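Local coordinates for putative gdp-fucose protein o-fucosyltransferase 1 (Caenorhabditis elegans, PDB 3ZY2) that belongs to the GDP-fucose protein O-fucosyltransferase family of the GT-B clan and binds guanosine-5'-diphosphate, at residues Y10-P15 / V75-F80; K35-T40 / P167-S172; F213-L218 / S282-S287. All blocks are in the same frame, centred on the assembly; numbering follows the deposited sequence.

Interaction 1. Residues Y10-P15 / V75-F80; sequences YIVFCP and VTMQEF
The carbonyl oxygen of Tyr-10 is gripped twice, by the backbone N of Leu-169 on the adjoining strand and by Arg-39 NH1, while at the far end of the side chain OH is bonded to the backbone N of Asp-6. The ring, tethered through OH, slides past the Phe-80 side chain, which runs in the opposite direction. CE1 of Phe-80 lies 4.1 Å from CG of Tyr-10; the two rings meet obliquely, their centroids 5.7 Å apart and their planes at 49°. In Phe-80, CG stands anti to the backbone N (chi1 -179°), and CE2 of its ring comes within 4.4 Å of Val-12 CB. Val-75 crosses the tyrosine at about a right angle, touching CE2 with CG2. The chain of Met-77, bent at its second and third torsions, brings CE to 4.2 Å from Val-12 CG2. Between Val-75 and Met-77, Thr-76 serves as N-cap: its OG1 accepts from Glu-79 N at 3.0 Å, which fixes the start of the helix that presents Met-77 and Phe-80. Helix 77-88 thus packs through apolar groups against an inner strand of a parallel sheet, as part of the beta-alpha-beta crossover from strand 74-75 to strand 95-98 that is characteristic of the Rossmann-like domains of GT-B proteins.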
loop_
_atom_site.group_PDB
_atom_site.type_symbol
_atom_site.label_atom_id
_atom_site.label_comp_id
_atom_site.label_asym_id
_atom_site.label_seq_id
_atom_site.Cartn_x
_atom_site.Cartn_y
_atom_site.Cartn_z
ATOM N N TYR A 10 16.394 -10.323 -12.571
ATOM C CA TYR A 10 15.979 -8.975 -12.995
ATOM C C TYR A 10 14.946 -8.353 -12.076
ATOM O O TYR A 10 14.222 -9.044 -11.351
ATOM C CB TYR A 10 15.393 -9.019 -14.420
ATOM C CG TYR A 10 16.414 -9.472 -15.416
ATOM C CD1 TYR A 10 16.661 -10.844 -15.618
ATOM C CD2 TYR A 10 17.175 -8.548 -16.134
ATOM C CE1 TYR A 10 17.628 -11.265 -16.515
ATOM C CE2 TYR A 10 18.141 -8.971 -17.025
ATOM C CZ TYR A 10 18.360 -10.325 -17.210
ATOM O OH TYR A 10 19.325 -10.698 -18.109
ATOM N N ILE A 11 14.876 -7.027 -12.131
ATOM C CA ILE A 11 13.787 -6.265 -11.534
ATOM C C ILE A 11 13.148 -5.445 -12.637
ATOM O O ILE A 11 13.862 -4.799 -13.401
ATOM C CB ILE A 11 14.295 -5.314 -10.423
ATOM C CG1 ILE A 11 14.767 -6.097 -9.204
ATOM C CG2 ILE A 11 13.220 -4.300 -10.003
ATOM C CD1 ILE A 11 15.744 -5.302 -8.347
ATOM N N VAL A 12 11.824 -5.460 -12.698
ATOM C CA VAL A 12 11.071 -4.604 -13.639
ATOM C C VAL A 12 9.952 -3.945 -12.855
ATOM O O VAL A 12 9.397 -4.551 -11.922
ATOM C CB VAL A 12 10.548 -5.396 -14.881
ATOM C CG1 VAL A 12 9.578 -6.526 -14.489
ATOM C CG2 VAL A 12 9.914 -4.438 -15.904
ATOM N N PHE A 13 9.653 -2.691 -13.176
ATOM C CA PHE A 13 8.638 -1.956 -12.409
ATOM C C PHE A 13 7.970 -0.898 -13.250
ATOM O O PHE A 13 8.519 -0.462 -14.285
ATOM C CB PHE A 13 9.245 -1.314 -11.134
ATOM C CG PHE A 13 9.990 -0.027 -11.400
ATOM C CD1 PHE A 13 11.248 -0.045 -11.995
ATOM C CD2 PHE A 13 9.396 1.204 -11.069
ATOM C CE1 PHE A 13 11.921 1.159 -12.269
ATOM C CE2 PHE A 13 10.062 2.421 -11.348
ATOM C CZ PHE A 13 11.319 2.382 -11.941
ATOM N N CYS A 14 6.790 -0.495 -12.787
ATOM C CA CYS A 14 6.076 0.658 -13.319
ATOM C C CYS A 14 6.317 1.879 -12.438
ATOM O O CYS A 14 6.063 1.801 -11.223
ATOM C CB CYS A 14 4.574 0.403 -13.363
ATOM S SG CYS A 14 3.712 1.830 -14.077
ATOM N N PRO A 15 6.760 3.010 -13.041
ATOM C CA PRO A 15 6.781 4.263 -12.296
ATOM C C PRO A 15 5.360 4.807 -12.339
ATOM O O PRO A 15 5.057 5.754 -13.070
ATOM C CB PRO A 15 7.746 5.152 -13.095
ATOM C CG PRO A 15 7.741 4.609 -14.472
ATOM C CD PRO A 15 7.160 3.199 -14.453
ATOM N N VAL A 75 19.303 -3.032 -18.232
ATOM C CA VAL A 75 18.963 -3.361 -19.623
ATOM C C VAL A 75 17.783 -2.500 -20.063
ATOM O O VAL A 75 16.924 -2.148 -19.245
ATOM C CB VAL A 75 18.600 -4.857 -19.846
ATOM C CG1 VAL A 75 19.848 -5.729 -19.795
ATOM C CG2 VAL A 75 17.474 -5.322 -18.888
ATOM N N THR A 76 17.739 -2.152 -21.339
ATOM C CA THR A 76 16.576 -1.433 -21.859
ATOM C C THR A 76 15.328 -2.315 -21.826
ATOM O O THR A 76 15.422 -3.550 -21.798
ATOM C CB THR A 76 16.790 -0.955 -23.302
ATOM O OG1 THR A 76 17.006 -2.092 -24.159
ATOM C CG2 THR A 76 17.985 0.005 -23.399
ATOM N N MET A 77 14.159 -1.681 -21.819
ATOM C CA MET A 77 12.887 -2.392 -21.927
ATOM C C MET A 77 12.830 -3.200 -23.233
ATOM O O MET A 77 12.320 -4.327 -23.236
ATOM C CB MET A 77 11.703 -1.413 -21.828
ATOM C CG MET A 77 10.339 -2.114 -21.792
ATOM S SD MET A 77 10.073 -3.084 -20.316
ATOM C CE MET A 77 9.864 -1.761 -19.132
ATOM N N GLN A 78 13.354 -2.636 -24.323
ATOM C CA GLN A 78 13.371 -3.321 -25.617
ATOM C C GLN A 78 14.192 -4.617 -25.551
ATOM O O GLN A 78 13.721 -5.671 -26.014
ATOM C CB GLN A 78 13.853 -2.393 -26.751
ATOM C CG GLN A 78 14.132 -3.105 -28.076
ATOM C CD GLN A 78 14.359 -2.177 -29.264
ATOM O OE1 GLN A 78 14.676 -0.992 -29.116
ATOM N NE2 GLN A 78 14.202 -2.728 -30.467
ATOM N N GLU A 79 15.395 -4.546 -24.974
ATOM C CA GLU A 79 16.216 -5.754 -24.817
ATOM C C GLU A 79 15.527 -6.768 -23.905
ATOM O O GLU A 79 15.487 -7.965 -24.203
ATOM C CB GLU A 79 17.643 -5.453 -24.324
ATOM C CG GLU A 79 18.467 -6.739 -24.103
ATOM C CD GLU A 79 19.962 -6.540 -23.826
ATOM O OE1 GLU A 79 20.468 -5.400 -23.861
ATOM O OE2 GLU A 79 20.645 -7.569 -23.591
ATOM N N PHE A 80 14.971 -6.308 -22.791
ATOM C CA PHE A 80 14.311 -7.209 -21.855
ATOM C C PHE A 80 13.148 -7.941 -22.538
ATOM O O PHE A 80 13.011 -9.170 -22.452
ATOM C CB PHE A 80 13.826 -6.420 -20.623
ATOM C CG PHE A 80 13.160 -7.274 -19.596
ATOM C CD1 PHE A 80 13.891 -8.228 -18.878
ATOM C CD2 PHE A 80 11.796 -7.134 -19.336
ATOM C CE1 PHE A 80 13.271 -9.025 -17.944
ATOM C CE2 PHE A 80 11.163 -7.923 -18.394
ATOM C CZ PHE A 80 11.899 -8.879 -17.690
#

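Interaction 2. Residues K35-T40 / P167-S172; sequences KALDRT and PVLAFS
Leu-169 lays a methyl group on one face of the Arg-39 guanidinium: CD1 sits over its centre, 3.5 Å above the plane, while CD2 approaches the inner end of the group, 3.4 Å from NE. At the edge, near the plane, comes the residue just before strand 168-171, with Pro-167 O at 3.2 Å from NH1. The polar edge is chiefly served from outside the two segments: NH2 is hydrogen-bonded to Tyr-166 O, and NH1 to the carbonyl of Tyr-10 on strand 10-13. The buried cationic group thus has backbone carbonyl oxygens near its edge, whose partial negative charge would be expected to stabilise it, while one face is used for apolar contact.

The arginine reaches the strand with a chain extended from CG to NE, crossing the leucine at about a right angle. The second torsion of Leu-169 lies away from the staggered positions: CD1 nearly eclipses CA (chi2 19°), which is consistent with some strain. Its other methyl, CD2, is shared, since Leu-37 CD1 meets it at 3.8 Å and the two leucines also cross at about a right angle.

What brings Leu-37 and Arg-39 to the same target is the end of the helix. Asp-38 adopts positive phi (54°) in a Schellman motif, with its N bonded to Lys-35 O at 3.1 Å, and its carboxylate makes a salt bridge to Arg-73. The chain leaves this turn directly into strand 40-42. Leu-37 packs further on Trp-157 of helix 157-160, and Val-168, pointing away from the arginine, meets Phe-80 of helix 77-88; strand 168-171 thus lies between the C-terminal end of helix 20-37 and helix 77-88.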
loop_
_atom_site.group_PDB
_atom_site.type_symbol
_atom_site.label_atom_id
_atom_site.label_comp_id
_atom_site.label_asym_id
_atom_site.label_seq_id
_atom_site.Cartn_x
_atom_site.Cartn_y
_atom_site.Cartn_z
ATOM N N LYS A 35 20.698 -2.190 -7.166
ATOM C CA LYS A 35 22.122 -2.372 -6.907
ATOM C C LYS A 35 22.299 -3.170 -5.622
ATOM O O LYS A 35 23.130 -4.092 -5.571
ATOM C CB LYS A 35 22.848 -1.028 -6.821
ATOM C CG LYS A 35 24.387 -1.168 -6.677
ATOM C CD LYS A 35 25.030 0.197 -6.664
ATOM C CE LYS A 35 26.545 0.118 -6.818
ATOM N NZ LYS A 35 27.070 1.424 -7.304
ATOM N N ALA A 36 21.508 -2.833 -4.604
ATOM C CA ALA A 36 21.615 -3.536 -3.309
ATOM C C ALA A 36 21.215 -5.005 -3.423
ATOM O O ALA A 36 21.846 -5.864 -2.784
ATOM C CB ALA A 36 20.797 -2.826 -2.244
ATOM N N LEU A 37 20.192 -5.300 -4.229
ATOM C CA LEU A 37 19.766 -6.688 -4.454
ATOM C C LEU A 37 20.657 -7.476 -5.421
ATOM O O LEU A 37 20.508 -8.704 -5.554
ATOM C CB LEU A 37 18.315 -6.772 -4.930
ATOM C CG LEU A 37 17.181 -6.741 -3.911
ATOM C CD1 LEU A 37 15.885 -7.269 -4.527
ATOM C CD2 LEU A 37 17.545 -7.529 -2.674
ATOM N N ASP A 38 21.568 -6.764 -6.084
ATOM C CA ASP A 38 22.425 -7.309 -7.135
ATOM C C ASP A 38 21.644 -7.998 -8.259
ATOM O O ASP A 38 22.028 -9.055 -8.753
ATOM C CB ASP A 38 23.537 -8.206 -6.563
ATOM C CG ASP A 38 24.751 -8.278 -7.473
ATOM O OD1 ASP A 38 24.882 -7.430 -8.390
ATOM O OD2 ASP A 38 25.585 -9.192 -7.271
ATOM N N ARG A 39 20.558 -7.358 -8.683
ATOM C CA ARG A 39 19.795 -7.793 -9.834
ATOM C C ARG A 39 19.892 -6.694 -10.886
ATOM O O ARG A 39 19.995 -5.505 -10.550
ATOM C CB ARG A 39 18.324 -7.986 -9.467
ATOM C CG ARG A 39 18.044 -9.321 -8.765
ATOM C CD ARG A 39 16.570 -9.448 -8.454
ATOM N NE ARG A 39 16.269 -10.737 -7.816
ATOM C CZ ARG A 39 15.674 -11.763 -8.420
ATOM N NH1 ARG A 39 15.262 -11.679 -9.677
ATOM N NH2 ARG A 39 15.443 -12.877 -7.740
ATOM N N THR A 40 19.843 -7.097 -12.145
ATOM C CA THR A 40 19.807 -6.142 -13.251
ATOM C C THR A 40 18.454 -5.441 -13.280
ATOM O O THR A 40 17.412 -6.093 -13.167
ATOM C CB THR A 40 20.053 -6.844 -14.590
ATOM O OG1 THR A 40 21.373 -7.381 -14.589
ATOM C CG2 THR A 40 19.968 -5.849 -15.748
ATOM N N PRO A 167 13.213 -15.395 -11.429
ATOM C CA PRO A 167 14.178 -14.732 -12.296
ATOM C C PRO A 167 13.882 -13.241 -12.445
ATOM O O PRO A 167 14.800 -12.458 -12.718
ATOM C CB PRO A 167 14.003 -15.451 -13.639
ATOM C CG PRO A 167 12.681 -16.122 -13.566
ATOM C CD PRO A 167 12.472 -16.459 -12.137
ATOM N N VAL A 168 12.614 -12.872 -12.285
ATOM C CA VAL A 168 12.188 -11.480 -12.471
ATOM C C VAL A 168 11.288 -11.050 -11.320
ATOM O O VAL A 168 10.222 -11.622 -11.114
ATOM C CB VAL A 168 11.447 -11.248 -13.824
ATOM C CG1 VAL A 168 10.974 -9.766 -13.915
ATOM C CG2 VAL A 168 12.329 -11.610 -15.024
ATOM N N LEU A 169 11.697 -10.026 -10.569
ATOM C CA LEU A 169 10.815 -9.424 -9.588
ATOM C C LEU A 169 10.089 -8.298 -10.298
ATOM O O LEU A 169 10.736 -7.397 -10.832
ATOM C CB LEU A 169 11.611 -8.859 -8.398
ATOM C CG LEU A 169 12.134 -9.685 -7.219
ATOM C CD1 LEU A 169 12.224 -11.208 -7.451
ATOM C CD2 LEU A 169 13.450 -9.144 -6.714
ATOM N N ALA A 170 8.762 -8.341 -10.321
ATOM C CA ALA A 170 7.964 -7.349 -11.038
ATOM C C ALA A 170 7.072 -6.566 -10.097
ATOM O O ALA A 170 6.241 -7.142 -9.419
ATOM C CB ALA A 170 7.131 -8.022 -12.123
ATOM N N PHE A 171 7.241 -5.246 -10.067
ATOM C CA PHE A 171 6.533 -4.368 -9.129
ATOM C C PHE A 171 5.608 -3.391 -9.873
ATOM O O PHE A 171 6.069 -2.617 -10.723
ATOM C CB PHE A 171 7.545 -3.544 -8.324
ATOM C CG PHE A 171 8.542 -4.350 -7.535
ATOM C CD1 PHE A 171 9.759 -4.759 -8.108
ATOM C CD2 PHE A 171 8.318 -4.635 -6.182
ATOM C CE1 PHE A 171 10.692 -5.462 -7.371
ATOM C CE2 PHE A 171 9.252 -5.333 -5.450
ATOM C CZ PHE A 171 10.427 -5.771 -6.028
ATOM N N SER A 172 4.316 -3.391 -9.564
ATOM C CA SER A 172 3.434 -2.417 -10.210
ATOM C C SER A 172 3.543 -1.050 -9.555
ATOM O O SER A 172 3.202 -0.033 -10.165
ATOM C CB SER A 172 1.976 -2.876 -10.272
ATOM O OG SER A 172 1.371 -2.413 -11.478
#

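Interaction 3. Residues F213-L218 / S282-S287; sequences FVAVHL and SVFVAS. With GDP (guanosine-5'-diphosphate), chain C.
Two neighbouring inner strands of a five-stranded parallel sheet, ordered 3-2-1-4-5 as in a Rossmann-like domain, make up this contact, and their C-terminal ends help form the guanosine-5'-diphosphate pocket. Strands 213-218 and 282-287 run parallel at 18°. Their ladder consists of alternating backbone bonds, from Val-214 N to Ser-282 O at one end to Leu-218 N to Ala-286 O at the other; that from Ala-286 N to Val-216 O is nearly straight (175° at the hydrogen).

On the face carrying Phe-213, Ala-215 and His-217, the side chains of Phe-213 and Phe-284 lie side by side, pointing the same way, with CD2 of Phe-213 at 4.0 Å from CB of Phe-284. The ring of Phe-284 turns its edge to Ala-215 CB. Helix 315-324 covers this side. The opposite face is mainly aliphatic: Val-285 spreads its methyls between two residues of the partner strand, CG1 touching Leu-218 CD1 at 3.7 Å and CG2 touching Val-216 CG2 at 3.9 Å. Helices 264-278 and 293-300 pack over it.

At the pocket, His-217 NE2 donates to N7 of the guanine at 3.0 Å. The nucleotide comes in at the edge of the imidazole, with GDP C8 in the ring plane. ND1 is hydrogen-bonded to Ser-337 OG, a second-shell contact consistent with fixing the rotation of the ring. Ala-286 brings CB to 3.3 Å from GDP O6. One residue further on, Ser-287 extends the ladder with its side chain: OG, also hydrogen-bonded to Lys-289 N, donates to Leu-218 O at 2.8 Å, tilted 19° from the carbonyl plane.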
loop_
_atom_site.group_PDB
_atom_site.type_symbol
_atom_site.label_atom_id
_atom_site.label_comp_id
_atom_site.label_asym_id
_atom_site.label_seq_id
_atom_site.Cartn_x
_atom_site.Cartn_y
_atom_site.Cartn_z
ATOM N N PHE A 213 22.946 33.418 -17.944
ATOM C CA PHE A 213 21.470 33.461 -17.908
ATOM C C PHE A 213 20.906 32.841 -16.657
ATOM O O PHE A 213 21.486 31.898 -16.083
ATOM C CB PHE A 213 20.790 32.895 -19.194
ATOM C CG PHE A 213 20.774 31.382 -19.318
ATOM C CD1 PHE A 213 21.846 30.706 -19.901
ATOM C CD2 PHE A 213 19.639 30.650 -18.958
ATOM C CE1 PHE A 213 21.802 29.313 -20.074
ATOM C CE2 PHE A 213 19.586 29.245 -19.121
ATOM C CZ PHE A 213 20.667 28.575 -19.685
ATOM N N VAL A 214 19.798 33.423 -16.214
ATOM C CA VAL A 214 19.013 32.887 -15.102
ATOM C C VAL A 214 17.898 32.054 -15.706
ATOM O O VAL A 214 17.195 32.534 -16.582
ATOM C CB VAL A 214 18.348 34.008 -14.250
ATOM C CG1 VAL A 214 17.556 33.412 -13.085
ATOM C CG2 VAL A 214 19.388 34.954 -13.654
ATOM N N ALA A 215 17.754 30.807 -15.264
ATOM C CA ALA A 215 16.590 29.973 -15.632
ATOM C C ALA A 215 15.675 29.859 -14.444
ATOM O O ALA A 215 16.160 29.645 -13.312
ATOM C CB ALA A 215 17.046 28.569 -16.077
ATOM N N VAL A 216 14.376 29.974 -14.697
ATOM C CA VAL A 216 13.373 29.900 -13.614
ATOM C C VAL A 216 12.303 28.880 -13.963
ATOM O O VAL A 216 11.923 28.754 -15.122
ATOM C CB VAL A 216 12.722 31.278 -13.290
ATOM C CG1 VAL A 216 13.793 32.307 -12.990
ATOM C CG2 VAL A 216 11.813 31.731 -14.429
ATOM N N HIS A 217 11.844 28.171 -12.942
ATOM C CA HIS A 217 10.706 27.266 -13.052
ATOM C C HIS A 217 9.487 27.870 -12.382
ATOM O O HIS A 217 9.501 28.133 -11.183
ATOM C CB HIS A 217 11.024 25.905 -12.414
ATOM C CG HIS A 217 9.902 24.924 -12.547
ATOM N ND1 HIS A 217 9.522 24.061 -11.539
ATOM C CD2 HIS A 217 9.056 24.693 -13.588
ATOM C CE1 HIS A 217 8.496 23.336 -11.958
ATOM N NE2 HIS A 217 8.188 23.704 -13.194
ATOM N N LEU A 218 8.456 28.148 -13.189
ATOM C CA LEU A 218 7.207 28.717 -12.694
ATOM C C LEU A 218 6.143 27.633 -12.728
ATOM O O LEU A 218 5.583 27.323 -13.778
ATOM C CB LEU A 218 6.782 29.928 -13.539
ATOM C CG LEU A 218 7.831 31.046 -13.674
ATOM C CD1 LEU A 218 7.252 32.244 -14.448
ATOM C CD2 LEU A 218 8.408 31.512 -12.295
ATOM N N SER A 282 20.210 37.413 -20.021
ATOM C CA SER A 282 18.933 36.886 -20.452
ATOM C C SER A 282 18.328 36.040 -19.342
ATOM O O SER A 282 19.015 35.671 -18.367
ATOM C CB SER A 282 19.100 36.036 -21.727
ATOM O OG SER A 282 19.784 34.823 -21.456
ATOM N N VAL A 283 17.037 35.735 -19.511
ATOM C CA VAL A 283 16.291 34.872 -18.601
ATOM C C VAL A 283 15.569 33.799 -19.420
ATOM O O VAL A 283 15.040 34.076 -20.505
ATOM C CB VAL A 283 15.273 35.693 -17.738
ATOM C CG1 VAL A 283 14.319 34.754 -16.973
ATOM C CG2 VAL A 283 16.026 36.633 -16.786
ATOM N N PHE A 284 15.613 32.575 -18.914
ATOM C CA PHE A 284 14.839 31.479 -19.475
ATOM C C PHE A 284 13.720 31.121 -18.515
ATOM O O PHE A 284 13.944 30.983 -17.308
ATOM C CB PHE A 284 15.725 30.254 -19.696
ATOM C CG PHE A 284 14.961 29.047 -20.158
ATOM C CD1 PHE A 284 14.428 28.987 -21.461
ATOM C CD2 PHE A 284 14.751 27.980 -19.289
ATOM C CE1 PHE A 284 13.737 27.861 -21.907
ATOM C CE2 PHE A 284 14.049 26.841 -19.728
ATOM C CZ PHE A 284 13.524 26.805 -21.044
ATOM N N VAL A 285 12.523 30.921 -19.060
ATOM C CA VAL A 285 11.382 30.507 -18.238
ATOM C C VAL A 285 10.819 29.168 -18.718
ATOM O O VAL A 285 10.443 29.021 -19.902
ATOM C CB VAL A 285 10.225 31.531 -18.324
ATOM C CG1 VAL A 285 9.019 31.067 -17.469
ATOM C CG2 VAL A 285 10.675 32.943 -17.922
ATOM N N ALA A 286 10.735 28.226 -17.782
ATOM C CA ALA A 286 10.006 26.961 -17.991
ATOM C C ALA A 286 8.755 27.039 -17.126
ATOM O O ALA A 286 8.825 27.403 -15.965
ATOM C CB ALA A 286 10.862 25.757 -17.566
ATOM N N SER A 287 7.599 26.739 -17.714
ATOM C CA SER A 287 6.349 26.757 -16.966
ATOM C C SER A 287 5.401 25.677 -17.475
ATOM O O SER A 287 5.450 25.298 -18.646
ATOM C CB SER A 287 5.681 28.140 -17.050
ATOM O OG SER A 287 4.521 28.164 -16.205
HETATM P PB GDP C . 5.392 18.331 -9.467
HETATM O O1B GDP C . 5.856 19.615 -10.048
HETATM O O2B GDP C . 6.058 17.452 -8.362
HETATM O O3B GDP C . 3.901 17.837 -9.965
HETATM O O3A GDP C . 6.150 17.667 -10.861
HETATM P PA GDP C . 5.667 16.248 -11.700
HETATM O O1A GDP C . 6.941 16.600 -12.836
HETATM O O2A GDP C . 5.519 15.069 -11.104
HETATM O "O5'" GDP C . 4.107 17.047 -12.083
HETATM C "C5'" GDP C . 4.642 17.920 -12.869
HETATM C "C4'" GDP C . 4.227 18.241 -14.108
HETATM O "O4'" GDP C . 3.506 19.228 -14.729
HETATM C "C3'" GDP C . 5.372 17.993 -14.852
HETATM O "O3'" GDP C . 5.905 16.500 -15.561
HETATM C "C2'" GDP C . 5.052 18.618 -16.930
HETATM O "O2'" GDP C . 4.296 17.596 -17.407
HETATM C "C1'" GDP C . 4.269 19.727 -16.249
HETATM N N9 GDP C . 5.128 20.636 -15.953
HETATM C C8 GDP C . 5.598 21.220 -14.289
HETATM N N7 GDP C . 6.404 22.023 -14.905
HETATM C C5 GDP C . 6.666 22.221 -16.137
HETATM C C6 GDP C . 7.565 23.088 -17.346
HETATM O O6 GDP C . 8.242 23.820 -16.790
HETATM N N1 GDP C . 7.232 22.688 -18.289
HETATM C C2 GDP C . 6.498 21.892 -18.899
HETATM N N2 GDP C . 6.335 21.671 -19.858
HETATM N N3 GDP C . 5.493 20.886 -18.217
HETATM C C4 GDP C . 5.684 21.167 -16.814
#

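Overall arrangement
All three contacts are largely buried, yet their chemistry follows their place in the fold. Interactions 1 and 2 adjoin, their centres 10 Å apart, and share one six-stranded sheet: strands 10-13 and 168-171 are neighbours in it, joined by backbone bonds. The first is helix-on-sheet packing through apolar and aromatic groups; the second brings in a charged side chain where a helix ends. Interaction 3 belongs to the other parallel sheet, on the opposite side of the chain's centre and about 34 Å, centre to centre, from interaction 1. There backbone hydrogen bonds dominate, and it alone of the three includes pocket residues that meet the nucleotide.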